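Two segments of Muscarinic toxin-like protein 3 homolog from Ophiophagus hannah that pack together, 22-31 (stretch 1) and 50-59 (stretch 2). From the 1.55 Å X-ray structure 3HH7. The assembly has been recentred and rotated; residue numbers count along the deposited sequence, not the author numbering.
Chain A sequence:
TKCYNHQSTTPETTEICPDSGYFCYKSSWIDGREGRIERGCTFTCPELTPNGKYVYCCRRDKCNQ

Stretch 1 22-31: YFCYKSSWID
Stretch 2 50-59: PNGKYVYCCR

Antiparallel strands alternate between hydrogen-bonded and non-hydrogen-bonded pairs, and this toxin-like protein illustrates both the rule and its interruption. Strand 23-31 runs against strand 54-58 at 169°, their axes 4.7 Å apart at closest approach, with backbone torsions mostly near -130/130. Cys-24, Lys-26 and Ser-28 face Cys-58, Tyr-56 and Tyr-54 as wide pairs (CA to CA 5.3, 5.1 and 5.4 Å); Tyr-25 opposite Cys-57 and Ser-27 opposite Val-55 are narrow, both with CA to CA 4.4 Å. Cys-24 N donates to Cys-58 O (2.8 Å) and Cys-58 N to Cys-24 O (2.9 Å); Lys-26 N to Tyr-56 O and Tyr-56 N to Lys-26 O are each 2.8 Å. Ser-28 N reaches Tyr-54 O at 2.9 Å.

Beyond Ser-28 the register slips by one residue in a beta bulge. Lys-53, at -92/-51, turns the chain, so that Ser-28 O accepts from both Lys-53 N (2.7 Å) and Tyr-54 N (3.2 Å). Trp-29 then pairs with Gly-52, CA to CA 3.9 Å, and Ile-30 N donates to Asn-51 O at 2.9 Å.

Alternation also sorts the side chains. On the Ser-28 face, the Tyr-54 ring (chi1 67°, p; chi2 78°) covers Ser-28 CB, which lies 3.6 Å from the ring centroid in a CH-pi contact. All-t Lys-26 extends past the same tyrosine, its CE 3.2 Å from Tyr-54 OH. Cys-24 CB (chi1 m) lies 4.1 Å from Cys-58 SG (chi1 p); each cysteine is bonded covalently to a partner elsewhere in the structure. On the other face, Tyr-25 CB approaches Cys-57 SG at 4.0 Å. Phe-23 (p) brings CE2 within 3.9 Å of Cys-57 CB, an apolar contact.

Water completes both ends: one donates to Tyr-22 O and Arg-59 O, each at 2.9 Å, while another accepts from Lys-53 NZ (2.8 Å) and donates to Trp-29 O (3.0 Å).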

# COMPACT_ATOMS: atom_id res chain seq x y z
N TYR A 22 -3.87 -1.49 -15.01
CA TYR A 22 -3.02 -0.53 -14.32
C TYR A 22 -3.70 0.22 -13.20
O TYR A 22 -4.86 0.62 -13.29
CB TYR A 22 -2.45 0.50 -15.29
CG TYR A 22 -1.29 -0.00 -16.09
CD1 TYR A 22 0.02 0.30 -15.72
CD2 TYR A 22 -1.49 -0.80 -17.21
CE1 TYR A 22 1.10 -0.16 -16.45
CE2 TYR A 22 -0.42 -1.27 -17.95
CZ TYR A 22 0.87 -0.95 -17.57
OH TYR A 22 1.92 -1.42 -18.31
N PHE A 23 -2.93 0.43 -12.14
CA PHE A 23 -3.36 1.22 -11.01
C PHE A 23 -2.20 2.11 -10.59
O PHE A 23 -1.16 2.15 -11.27
CB PHE A 23 -3.84 0.32 -9.87
CG PHE A 23 -2.93 -0.86 -9.58
CD1 PHE A 23 -3.10 -2.07 -10.25
CD2 PHE A 23 -1.94 -0.77 -8.60
CE1 PHE A 23 -2.29 -3.16 -9.97
CE2 PHE A 23 -1.12 -1.86 -8.32
CZ PHE A 23 -1.30 -3.06 -9.01
N CYS A 24 -2.38 2.85 -9.50
CA CYS A 24 -1.35 3.78 -9.03
C CYS A 24 -0.60 3.24 -7.83
O CYS A 24 -1.14 2.44 -7.04
CB CYS A 24 -1.98 5.11 -8.63
SG CYS A 24 -3.06 5.84 -9.88
N TYR A 25 0.63 3.71 -7.66
CA TYR A 25 1.34 3.43 -6.42
C TYR A 25 2.08 4.65 -5.89
O TYR A 25 2.41 5.59 -6.63
CB TYR A 25 2.33 2.27 -6.58
CG TYR A 25 3.57 2.63 -7.35
CD1 TYR A 25 4.75 2.96 -6.69
CD2 TYR A 25 3.57 2.65 -8.75
CE1 TYR A 25 5.90 3.31 -7.39
CE2 TYR A 25 4.70 3.00 -9.47
CZ TYR A 25 5.86 3.32 -8.80
OH TYR A 25 6.97 3.67 -9.55
N LYS A 26 2.34 4.59 -4.60
CA LYS A 26 3.21 5.51 -3.89
C LYS A 26 4.10 4.67 -2.98
O LYS A 26 3.61 3.86 -2.20
CB LYS A 26 2.40 6.52 -3.08
CG LYS A 26 3.23 7.58 -2.39
CD LYS A 26 2.33 8.50 -1.61
CE LYS A 26 3.08 9.71 -1.14
NZ LYS A 26 2.20 10.50 -0.20
N SER A 27 5.40 4.84 -3.11
CA SER A 27 6.38 4.07 -2.36
C SER A 27 7.32 5.03 -1.64
O SER A 27 7.95 5.87 -2.29
CB SER A 27 7.16 3.19 -3.33
OG SER A 27 8.17 2.46 -2.67
N SER A 28 7.41 4.93 -0.32
CA SER A 28 8.26 5.79 0.50
C SER A 28 9.34 4.93 1.12
O SER A 28 9.04 3.90 1.75
CB SER A 28 7.43 6.45 1.60
OG SER A 28 8.26 7.08 2.55
N TRP A 29 10.60 5.31 0.94
CA TRP A 29 11.70 4.55 1.54
C TRP A 29 12.83 5.46 2.01
O TRP A 29 12.81 6.68 1.81
CB TRP A 29 12.21 3.48 0.56
CG TRP A 29 13.04 4.03 -0.57
CD1 TRP A 29 14.40 4.04 -0.65
CD2 TRP A 29 12.56 4.61 -1.78
NE1 TRP A 29 14.80 4.62 -1.83
CE2 TRP A 29 13.69 4.98 -2.55
CE3 TRP A 29 11.28 4.88 -2.30
CZ2 TRP A 29 13.59 5.60 -3.80
CZ3 TRP A 29 11.18 5.50 -3.55
CH2 TRP A 29 12.33 5.85 -4.28
N ILE A 30 13.80 4.87 2.69
CA ILE A 30 14.97 5.62 3.16
C ILE A 30 16.19 5.11 2.42
O ILE A 30 16.45 3.90 2.42
CB ILE A 30 15.17 5.46 4.70
CG1 ILE A 30 13.97 6.00 5.47
CG2 ILE A 30 16.47 6.15 5.16
CD1 ILE A 30 13.71 5.25 6.78
N ASP A 31 16.91 6.03 1.77
CA ASP A 31 18.19 5.74 1.13
C ASP A 31 19.29 6.31 2.02
O ASP A 31 19.54 7.52 2.00
CB ASP A 31 18.24 6.38 -0.26
CG ASP A 31 19.56 6.12 -0.99
OD1 ASP A 31 20.42 5.36 -0.47
OD2 ASP A 31 19.73 6.68 -2.08
N PRO A 50 13.22 -3.97 2.89
CA PRO A 50 13.66 -3.62 4.25
C PRO A 50 13.85 -2.13 4.53
O PRO A 50 13.56 -1.68 5.64
CB PRO A 50 14.98 -4.38 4.41
CG PRO A 50 14.79 -5.57 3.56
CD PRO A 50 14.02 -5.10 2.34
N ASN A 51 14.27 -1.36 3.53
CA ASN A 51 14.47 0.07 3.74
C ASN A 51 13.22 0.91 3.46
O ASN A 51 13.23 2.13 3.62
CB ASN A 51 15.71 0.56 2.99
CG ASN A 51 16.96 -0.26 3.34
OD1 ASN A 51 17.18 -0.64 4.50
ND2 ASN A 51 17.77 -0.55 2.33
N GLY A 52 12.14 0.24 3.08
CA GLY A 52 10.88 0.93 2.82
C GLY A 52 10.16 1.35 4.09
O GLY A 52 10.27 0.67 5.12
N LYS A 53 9.46 2.48 4.02
CA LYS A 53 8.55 2.95 5.07
C LYS A 53 7.14 2.43 4.78
O LYS A 53 6.48 1.84 5.65
CB LYS A 53 8.55 4.48 5.18
CG LYS A 53 9.84 5.06 5.78
CD LYS A 53 9.52 6.32 6.60
CE LYS A 53 10.68 7.33 6.71
NZ LYS A 53 10.66 8.43 5.65
N TYR A 54 6.67 2.65 3.56
CA TYR A 54 5.38 2.12 3.14
C TYR A 54 5.29 2.01 1.64
O TYR A 54 6.07 2.63 0.91
CB TYR A 54 4.20 2.98 3.70
CG TYR A 54 4.12 4.38 3.12
CD1 TYR A 54 3.58 4.60 1.86
CD2 TYR A 54 4.55 5.47 3.86
CE1 TYR A 54 3.51 5.89 1.31
CE2 TYR A 54 4.46 6.76 3.34
CZ TYR A 54 3.94 6.96 2.07
OH TYR A 54 3.88 8.23 1.54
N VAL A 55 4.35 1.17 1.21
CA VAL A 55 3.91 1.09 -0.17
C VAL A 55 2.39 1.20 -0.14
O VAL A 55 1.72 0.57 0.69
CB VAL A 55 4.30 -0.25 -0.84
CG1 VAL A 55 3.62 -0.38 -2.21
CG2 VAL A 55 5.80 -0.32 -1.07
N TYR A 56 1.84 2.02 -1.04
CA TYR A 56 0.41 2.18 -1.16
C TYR A 56 0.01 2.03 -2.61
O TYR A 56 0.60 2.69 -3.48
CB TYR A 56 -0.00 3.57 -0.65
CG TYR A 56 -1.49 3.86 -0.72
CD1 TYR A 56 -2.42 3.02 -0.10
CD2 TYR A 56 -1.95 4.98 -1.39
CE1 TYR A 56 -3.80 3.30 -0.17
CE2 TYR A 56 -3.30 5.26 -1.46
CZ TYR A 56 -4.22 4.43 -0.84
OH TYR A 56 -5.56 4.75 -0.93
N CYS A 57 -0.95 1.14 -2.86
CA CYS A 57 -1.42 0.84 -4.21
C CYS A 57 -2.91 1.07 -4.24
O CYS A 57 -3.62 0.57 -3.38
CB CYS A 57 -1.09 -0.61 -4.61
SG CYS A 57 0.69 -0.88 -4.70
N CYS A 58 -3.38 1.83 -5.22
CA CYS A 58 -4.76 2.29 -5.23
C CYS A 58 -5.23 2.50 -6.67
O CYS A 58 -4.41 2.71 -7.58
CB CYS A 58 -4.88 3.55 -4.38
SG CYS A 58 -3.84 4.92 -4.94
N ARG A 59 -6.55 2.44 -6.86
CA ARG A 59 -7.12 2.47 -8.21
C ARG A 59 -7.70 3.81 -8.69
O ARG A 59 -7.73 4.05 -9.89
CB ARG A 59 -8.20 1.39 -8.36
CG ARG A 59 -7.66 -0.01 -8.28
CD ARG A 59 -8.64 -0.99 -8.87
NE ARG A 59 -8.09 -2.33 -8.77
CZ ARG A 59 -7.27 -2.88 -9.66
NH1 ARG A 59 -6.90 -2.20 -10.74
NH2 ARG A 59 -6.82 -4.11 -9.47
O HOH W 1 -6.91 1.86 -11.58
O HOH W 2 10.60 8.41 2.82